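Local coordinates for protein transcriptional regulator, marR family, putative (Sulfolobus solfataricus, PDB 3F3X) that probably binds DNA as a winged-helix transcription factor of the MarR family and, as a dimer, regulates transcription in an archaeon, at residues A[44-49]-A[92-97]; A[32-37]-A[75-80]. All coordinates share one frame; numbering follows the deposited sequence. Where two conformers were deposited one is given.

Contact 1: A[44-49]-A[92-97]; sequences KATSEE and VIVEIT. With SO4 (sulfate ion), chain B.
Thr46 and Ile96 are joined through one water that both backbones grip. The water donates to Thr46 O at 2.8 Å and accepts from Ile96 N at 2.9 Å. It thus takes up a carbonyl near the end of helix 37-48 and an amide of strand 92-96. The rest of the interface is van der Waals packing.

Thr46 carries most of it. Its OG1 lies between the backbone N and the carbonyl carbon (chi1 57°), and from there bonds back to Ile42 O in the preceding turn. The hydroxyl is therefore satisfied within its own helix, and what it offers the strand is a packing surface: Thr46 OG1 rests 3.6 Å from Ile96 CB. The same torsion places Thr46 CG2 against Val94, 3.7 Å from Val94 CG1 and 3.5 Å from Val94 O. Thr46 thus fits over the strand between Val94 and Ile96. In one of its two modelled conformers, Ile96 brings CD1 alongside CB of Ser47. Ser47 OG turns back to Lys44 O, a bond of 2.6 Å with a C=O...donor angle of 128°.

Lys44 leaves the opposite way as a fully extended chain, and Lys44 NZ bonds sulfate O4 at 2.8 Å. This ion, probably from the crystallisation liquor, is also held by Arg59, Tyr60, and Lys16 and Gln9 of the second subunit.

The axes of segments 44-48 and 92-96 run nearly at right angles (86°). Strand 92-96 is the middle one of the three-stranded sheet of the winged-helix domain, between 51-52 and 80-85. Val94 also touches Met53 of helix 53-60, and Ile96 and Ser47 pack against helix 98-118.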
ATOM      1  N   LYS A  44     -13.557 -11.224  -6.537  1.00 17.56           N
ATOM      2  CA  LYS A  44     -12.790 -11.743  -7.666  1.00 19.01           C
ATOM      3  C   LYS A  44     -12.248 -13.149  -7.397  1.00 19.87           C
ATOM      4  O   LYS A  44     -12.413 -14.056  -8.216  1.00 18.99           O
ATOM      5  CB  LYS A  44     -11.628 -10.813  -8.009  1.00 19.35           C
ATOM      6  CG  LYS A  44     -10.782 -11.319  -9.184  1.00 19.21           C
ATOM      7  CD  LYS A  44      -9.602 -10.404  -9.467  1.00 21.03           C
ATOM      8  CE  LYS A  44      -8.758 -10.938 -10.620  1.00 20.89           C
ATOM      9  NZ  LYS A  44      -7.518 -10.124 -10.802  1.00 23.91           N
ATOM     10  N   ALA A  45     -11.605 -13.332  -6.247  1.00 19.77           N
ATOM     11  CA  ALA A  45     -11.032 -14.631  -5.898  1.00 19.59           C
ATOM     12  C   ALA A  45     -12.083 -15.744  -5.790  1.00 19.23           C
ATOM     13  O   ALA A  45     -11.859 -16.867  -6.259  1.00 18.16           O
ATOM     14  CB  ALA A  45     -10.257 -14.519  -4.591  1.00 15.76           C
ATOM     15  N   THR A  46     -13.218 -15.443  -5.163  1.00 19.15           N
ATOM     16  CA  THR A  46     -14.266 -16.448  -5.018  1.00 17.68           C
ATOM     17  C   THR A  46     -15.016 -16.693  -6.328  1.00 17.75           C
ATOM     18  O   THR A  46     -15.605 -17.755  -6.512  1.00 18.62           O
ATOM     19  CB  THR A  46     -15.278 -16.078  -3.891  1.00 17.34           C
ATOM     20  OG1 THR A  46     -15.869 -14.799  -4.150  1.00 18.98           O
ATOM     21  CG2 THR A  46     -14.569 -16.050  -2.526  1.00 18.56           C
ATOM     22  N   SER A  47     -14.989 -15.726  -7.243  1.00 19.83           N
ATOM     23  CA  SER A  47     -15.660 -15.913  -8.527  1.00 20.72           C
ATOM     24  C   SER A  47     -14.926 -17.013  -9.299  1.00 22.22           C
ATOM     25  O   SER A  47     -15.504 -17.667 -10.171  1.00 19.76           O
ATOM     26  CB  SER A  47     -15.658 -14.617  -9.348  1.00 21.19           C
ATOM     27  OG  SER A  47     -14.376 -14.345  -9.890  1.00 21.87           O
ATOM     28  N   GLU A  48     -13.649 -17.203  -8.970  1.00 21.34           N
ATOM     29  CA  GLU A  48     -12.817 -18.227  -9.607  1.00 23.99           C
ATOM     30  C   GLU A  48     -13.199 -19.622  -9.095  1.00 24.36           C
ATOM     31  O   GLU A  48     -13.317 -20.574  -9.871  1.00 23.61           O
ATOM     32  CB  GLU A  48     -11.337 -17.940  -9.319  1.00 23.88           C
ATOM     33  CG  GLU A  48     -10.837 -16.645  -9.958  1.00 21.76           C
ATOM     34  CD  GLU A  48      -9.570 -16.110  -9.314  1.00 25.94           C
ATOM     35  OE1 GLU A  48      -9.008 -16.783  -8.422  1.00 23.73           O
ATOM     36  OE2 GLU A  48      -9.141 -15.001  -9.699  1.00 28.29           O
ATOM     37  N   GLU A  49     -13.381 -19.727  -7.785  1.00 22.02           N
ATOM     38  CA  GLU A  49     -13.781 -20.970  -7.130  1.00 23.49           C
ATOM     39  C   GLU A  49     -13.910 -20.636  -5.645  1.00 21.60           C
ATOM     40  O   GLU A  49     -13.343 -19.644  -5.184  1.00 19.62           O
ATOM     41  CB  GLU A  49     -12.730 -22.080  -7.333  1.00 24.14           C
ATOM     42  CG  GLU A  49     -11.462 -21.937  -6.475  1.00 24.05           C
ATOM     43  CD  GLU A  49     -10.482 -23.090  -6.680  1.00 27.38           C
ATOM     44  OE1 GLU A  49      -9.841 -23.151  -7.749  1.00 25.85           O
ATOM     45  OE2 GLU A  49     -10.360 -23.941  -5.774  1.00 27.46           O
ATOM     46  N   VAL A  92     -13.677 -23.019   6.968  1.00 32.30           N
ATOM     47  CA  VAL A  92     -14.723 -22.126   6.476  1.00 31.73           C
ATOM     48  C   VAL A  92     -14.412 -21.747   5.031  1.00 29.64           C
ATOM     49  O   VAL A  92     -13.317 -21.272   4.726  1.00 29.98           O
ATOM     50  CB  VAL A  92     -14.810 -20.834   7.317  1.00 31.53           C
ATOM     51  CG1 VAL A  92     -15.857 -19.899   6.732  1.00 31.18           C
ATOM     52  CG2 VAL A  92     -15.159 -21.176   8.760  1.00 31.83           C
ATOM     53  N   ILE A  93     -15.380 -21.963   4.149  1.00 26.22           N
ATOM     54  CA  ILE A  93     -15.220 -21.652   2.738  1.00 24.22           C
ATOM     55  C   ILE A  93     -16.155 -20.519   2.344  1.00 23.21           C
ATOM     56  O   ILE A  93     -17.299 -20.462   2.800  1.00 23.23           O
ATOM     57  CB  ILE A  93     -15.558 -22.876   1.855  1.00 25.03           C
ATOM     58  CG1 ILE A  93     -14.629 -24.045   2.193  1.00 26.96           C
ATOM     59  CG2 ILE A  93     -15.444 -22.505   0.385  1.00 27.76           C
ATOM     60  CD1 ILE A  93     -13.170 -23.766   1.929  1.00 27.67           C
ATOM     61  N   VAL A  94     -15.663 -19.626   1.489  1.00 21.55           N
ATOM     62  CA  VAL A  94     -16.456 -18.500   1.009  1.00 19.87           C
ATOM     63  C   VAL A  94     -16.837 -18.790  -0.439  1.00 19.53           C
ATOM     64  O   VAL A  94     -15.979 -18.997  -1.289  1.00 18.71           O
ATOM     65  CB  VAL A  94     -15.657 -17.178   1.050  1.00 20.51           C
ATOM     66  CG1 VAL A  94     -16.538 -16.023   0.575  1.00 18.27           C
ATOM     67  CG2 VAL A  94     -15.159 -16.907   2.466  1.00 21.29           C
ATOM     68  N   GLU A  95     -18.134 -18.817  -0.702  1.00 18.09           N
ATOM     69  CA  GLU A  95     -18.640 -19.079  -2.037  1.00 17.15           C
ATOM     70  C   GLU A  95     -19.378 -17.849  -2.526  1.00 17.49           C
ATOM     71  O   GLU A  95     -20.162 -17.252  -1.785  1.00 18.44           O
ATOM     72  CB  GLU A  95     -19.594 -20.279  -2.013  1.00 18.58           C
ATOM     73  CG  GLU A  95     -20.314 -20.523  -3.337  1.00 20.43           C
ATOM     74  CD  GLU A  95     -21.309 -21.672  -3.258  1.00 23.73           C
ATOM     75  OE1 GLU A  95     -22.063 -21.739  -2.264  1.00 21.60           O
ATOM     76  OE2 GLU A  95     -21.344 -22.495  -4.197  1.00 23.29           O
ATOM     77  N   ILE A  96     -19.124 -17.459  -3.771  0.50 16.40           N
ATOM     78  CA  ILE A  96     -19.784 -16.290  -4.333  0.50 15.65           C
ATOM     79  C   ILE A  96     -21.210 -16.685  -4.725  0.50 17.31           C
ATOM     80  O   ILE A  96     -21.478 -17.851  -5.017  0.50 17.97           O
ATOM     81  CB  ILE A  96     -19.005 -15.751  -5.570  0.50 14.02           C
ATOM     82  CG1 ILE A  96     -19.398 -14.300  -5.847  0.50 13.37           C
ATOM     83  CG2 ILE A  96     -19.295 -16.615  -6.804  0.50 13.88           C
ATOM     84  CD1 ILE A  96     -18.547 -13.629  -6.917  0.50  7.80           C
ATOM     85  N   THR A  97     -22.122 -15.721  -4.705  1.00 18.16           N
ATOM     86  CA  THR A  97     -23.520 -15.971  -5.060  1.00 20.39           C
ATOM     87  C   THR A  97     -23.764 -15.356  -6.439  1.00 22.21           C
ATOM     88  O   THR A  97     -22.958 -14.555  -6.922  1.00 20.91           O
ATOM     89  CB  THR A  97     -24.485 -15.281  -4.084  1.00 21.63           C
ATOM     90  OG1 THR A  97     -24.359 -13.862  -4.238  1.00 21.89           O
ATOM     91  CG2 THR A  97     -24.167 -15.667  -2.631  1.00 21.34           C
TER
HETATM   92  S   SO4 B 201      -5.768 -10.676  -7.626  1.00 27.53           S
HETATM   93  O1  SO4 B 201      -5.441  -9.277  -7.286  1.00 29.51           O
HETATM   94  O2  SO4 B 201      -7.198 -10.918  -7.389  1.00 28.59           O
HETATM   95  O3  SO4 B 201      -4.970 -11.589  -6.780  1.00 24.43           O
HETATM   96  O4  SO4 B 201      -5.461 -10.904  -9.048  1.00 28.54           O
HETATM   97  O   HOH W   1     -17.351 -19.320  -5.038  1.00 18.40           O

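Contact 2: A[32-37]-A[75-80]; sequences LMNLSY and EAKGLV
Lys77 reaches the backbone carbonyl of Asn34 with its ammonium group, the two side chains set at a slant, and Leu79 meets Leu35 beside it. The lysine leaves the backbone with CG opposite the carbonyl carbon (chi1 -59°). Its chain then runs straight until the last torsion, where it bends and turns the ammonium group to the other segment. Lys77 NZ donates to Asn34 O at 2.6 Å. The ammonium comes in 21° off the carbonyl plane, with a C=O...donor angle of 152°. A water sits next to this bond. It accepts from Lys77 NZ at 2.7 Å and donates to Met33 O at 2.8 Å, so the lysine serves two successive carbonyls, of Met33 and Asn34, where the chain leaves helix 3-33, one through the water and one directly.

Beside the polar link the leucines touch by single methyls. Leu35 CD2 lies 4.1 Å from Leu79 CD1, and the same CD2 also approaches Lys77 NZ.

Both backbones turn where a helix stops. Asn34 has positive phi, and Gly78 closes helix 64-76 in a Schellman motif, with Gly78 N bonded to Glu75 O at 2.9 Å.

The contact ties the end of helix 3-33 to the end of helix 64-76, the probable DNA-recognition helix of the MarR fold. Helix 98-118 packs against it through Val103 on Leu35 and Lys99 on Leu79.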
ATOM      1  N   LEU A  32     -20.250   4.644  -5.057  1.00 26.86           N
ATOM      2  CA  LEU A  32     -21.070   4.089  -6.135  1.00 26.91           C
ATOM      3  C   LEU A  32     -21.712   2.738  -5.823  1.00 27.71           C
ATOM      4  O   LEU A  32     -22.826   2.444  -6.277  1.00 27.01           O
ATOM      5  CB  LEU A  32     -20.229   3.947  -7.412  1.00 26.87           C
ATOM      6  CG  LEU A  32     -19.646   5.243  -7.985  1.00 27.56           C
ATOM      7  CD1 LEU A  32     -18.808   4.936  -9.205  1.00 28.27           C
ATOM      8  CD2 LEU A  32     -20.769   6.196  -8.344  1.00 28.20           C
ATOM      9  N   MET A  33     -21.021   1.919  -5.035  1.00 25.73           N
ATOM     10  CA  MET A  33     -21.530   0.583  -4.744  1.00 27.22           C
ATOM     11  C   MET A  33     -21.544   0.148  -3.283  1.00 28.22           C
ATOM     12  O   MET A  33     -21.969  -0.966  -2.975  1.00 29.65           O
ATOM     13  CB  MET A  33     -20.730  -0.433  -5.561  1.00 27.00           C
ATOM     14  CG  MET A  33     -20.683  -0.120  -7.048  1.00 27.57           C
ATOM     15  SD  MET A  33     -19.672  -1.275  -7.989  1.00 29.31           S
ATOM     16  CE  MET A  33     -20.809  -2.672  -8.109  1.00 28.00           C
ATOM     17  N   ASN A  34     -21.089   1.021  -2.392  1.00 29.14           N
ATOM     18  CA  ASN A  34     -21.037   0.712  -0.972  1.00 30.69           C
ATOM     19  C   ASN A  34     -20.157  -0.520  -0.773  1.00 30.20           C
ATOM     20  O   ASN A  34     -20.454  -1.399   0.038  1.00 28.74           O
ATOM     21  CB  ASN A  34     -22.450   0.470  -0.426  1.00 34.91           C
ATOM     22  CG  ASN A  34     -22.472   0.294   1.076  1.00 39.66           C
ATOM     23  OD1 ASN A  34     -21.777   1.002   1.805  1.00 43.80           O
ATOM     24  ND2 ASN A  34     -23.286  -0.646   1.551  1.00 43.17           N
ATOM     25  N   LEU A  35     -19.074  -0.571  -1.543  1.00 28.54           N
ATOM     26  CA  LEU A  35     -18.108  -1.662  -1.469  1.00 27.88           C
ATOM     27  C   LEU A  35     -16.732  -1.070  -1.245  1.00 26.90           C
ATOM     28  O   LEU A  35     -16.512   0.116  -1.489  1.00 25.96           O
ATOM     29  CB  LEU A  35     -18.075  -2.467  -2.775  1.00 29.09           C
ATOM     30  CG  LEU A  35     -19.297  -3.289  -3.185  1.00 32.24           C
ATOM     31  CD1 LEU A  35     -19.006  -3.975  -4.521  1.00 31.63           C
ATOM     32  CD2 LEU A  35     -19.620  -4.320  -2.102  1.00 31.11           C
ATOM     33  N   SER A  36     -15.809  -1.903  -0.782  1.00 27.20           N
ATOM     34  CA  SER A  36     -14.437  -1.476  -0.561  1.00 25.25           C
ATOM     35  C   SER A  36     -13.574  -2.205  -1.583  1.00 25.15           C
ATOM     36  O   SER A  36     -14.055  -3.082  -2.304  1.00 23.37           O
ATOM     37  CB  SER A  36     -13.975  -1.845   0.846  1.00 26.45           C
ATOM     38  OG  SER A  36     -13.822  -3.249   0.980  1.00 25.94           O
ATOM     39  N   TYR A  37     -12.300  -1.847  -1.643  1.00 23.32           N
ATOM     40  CA  TYR A  37     -11.385  -2.492  -2.571  1.00 25.09           C
ATOM     41  C   TYR A  37     -11.181  -3.947  -2.162  1.00 24.65           C
ATOM     42  O   TYR A  37     -11.065  -4.828  -3.012  1.00 23.10           O
ATOM     43  CB  TYR A  37     -10.047  -1.765  -2.575  1.00 27.65           C
ATOM     44  CG  TYR A  37      -9.045  -2.315  -3.562  1.00 30.44           C
ATOM     45  CD1 TYR A  37      -9.404  -2.568  -4.887  1.00 31.48           C
ATOM     46  CD2 TYR A  37      -7.720  -2.515  -3.189  1.00 34.30           C
ATOM     47  CE1 TYR A  37      -8.461  -3.000  -5.819  1.00 33.97           C
ATOM     48  CE2 TYR A  37      -6.769  -2.944  -4.112  1.00 37.58           C
ATOM     49  CZ  TYR A  37      -7.145  -3.178  -5.424  1.00 36.87           C
ATOM     50  OH  TYR A  37      -6.183  -3.552  -6.336  1.00 40.46           O
ATOM     51  N   GLU A  75     -21.583 -11.138   3.100  1.00 23.41           N
ATOM     52  CA  GLU A  75     -22.595 -12.168   3.271  1.00 25.00           C
ATOM     53  C   GLU A  75     -23.937 -11.552   3.651  1.00 24.26           C
ATOM     54  O   GLU A  75     -24.986 -12.013   3.205  1.00 24.90           O
ATOM     55  CB  GLU A  75     -22.160 -13.198   4.324  1.00 24.29           C
ATOM     56  CG  GLU A  75     -23.200 -14.289   4.543  1.00 25.91           C
ATOM     57  CD  GLU A  75     -22.630 -15.546   5.178  1.00 25.52           C
ATOM     58  OE1 GLU A  75     -21.793 -15.428   6.098  1.00 25.93           O
ATOM     59  OE2 GLU A  75     -23.037 -16.653   4.762  1.00 25.30           O
ATOM     60  N   ALA A  76     -23.897 -10.502   4.464  1.00 27.61           N
ATOM     61  CA  ALA A  76     -25.116  -9.821   4.883  1.00 28.74           C
ATOM     62  C   ALA A  76     -25.808  -9.213   3.663  1.00 29.45           C
ATOM     63  O   ALA A  76     -27.040  -9.127   3.612  1.00 30.10           O
ATOM     64  CB  ALA A  76     -24.780  -8.735   5.900  1.00 30.13           C
ATOM     65  N   LYS A  77     -25.009  -8.806   2.679  1.00 27.69           N
ATOM     66  CA  LYS A  77     -25.524  -8.210   1.447  1.00 27.77           C
ATOM     67  C   LYS A  77     -25.926  -9.278   0.436  1.00 27.16           C
ATOM     68  O   LYS A  77     -26.402  -8.956  -0.654  1.00 26.36           O
ATOM     69  CB  LYS A  77     -24.465  -7.320   0.795  1.00 29.76           C
ATOM     70  CG  LYS A  77     -23.965  -6.171   1.638  1.00 32.29           C
ATOM     71  CD  LYS A  77     -22.802  -5.489   0.936  1.00 34.50           C
ATOM     72  CE  LYS A  77     -22.201  -4.407   1.802  1.00 37.14           C
ATOM     73  NZ  LYS A  77     -22.144  -3.108   1.098  1.00 38.52           N
ATOM     74  N   GLY A  78     -25.704 -10.542   0.784  1.00 23.88           N
ATOM     75  CA  GLY A  78     -26.052 -11.626  -0.117  1.00 23.25           C
ATOM     76  C   GLY A  78     -25.130 -11.772  -1.322  1.00 21.08           C
ATOM     77  O   GLY A  78     -25.519 -12.346  -2.344  1.00 21.71           O
ATOM     78  N   LEU A  79     -23.910 -11.258  -1.211  1.00 20.39           N
ATOM     79  CA  LEU A  79     -22.954 -11.344  -2.310  1.00 21.45           C
ATOM     80  C   LEU A  79     -22.095 -12.604  -2.226  1.00 20.90           C
ATOM     81  O   LEU A  79     -21.580 -13.078  -3.234  1.00 20.99           O
ATOM     82  CB  LEU A  79     -22.075 -10.097  -2.335  1.00 21.87           C
ATOM     83  CG  LEU A  79     -22.886  -8.799  -2.412  1.00 23.41           C
ATOM     84  CD1 LEU A  79     -21.932  -7.622  -2.577  1.00 23.00           C
ATOM     85  CD2 LEU A  79     -23.874  -8.862  -3.575  1.00 23.56           C
ATOM     86  N   VAL A  80     -21.925 -13.126  -1.017  1.00 19.77           N
ATOM     87  CA  VAL A  80     -21.184 -14.366  -0.811  1.00 20.00           C
ATOM     88  C   VAL A  80     -21.868 -15.083   0.341  1.00 20.81           C
ATOM     89  O   VAL A  80     -22.802 -14.554   0.952  1.00 20.28           O
ATOM     90  CB  VAL A  80     -19.686 -14.157  -0.393  1.00 19.93           C
ATOM     91  CG1 VAL A  80     -18.953 -13.290  -1.403  1.00 18.32           C
ATOM     92  CG2 VAL A  80     -19.607 -13.567   1.020  1.00 18.88           C
TER
HETATM   93  O   HOH W   2     -23.117  -2.953  -1.423  1.00 41.08           O

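Overall arrangement
The centres of the two contacts lie 13 Å apart, and their segments alternate along the chain. They touch where strand 92-96 gives way to helix 98-118. Thr97, the N-cap of that helix, probably bonds Gly78 O through Thr97 OG1 at 2.7 Å, while Leu79 O, 3.1 Å from Thr97 OG1, is a weaker partner. Glu95 O also packs 3.4 Å from Val80 CB. The turn after helix 64-76 thus meets the central strand that contact 1 holds against helix 37-48. Both contacts also reach the dimer partner: Lys44 packs on Asn12 of the second subunit, and Tyr37 OH bonds that same asparagine. The sulfate belongs to contact 1.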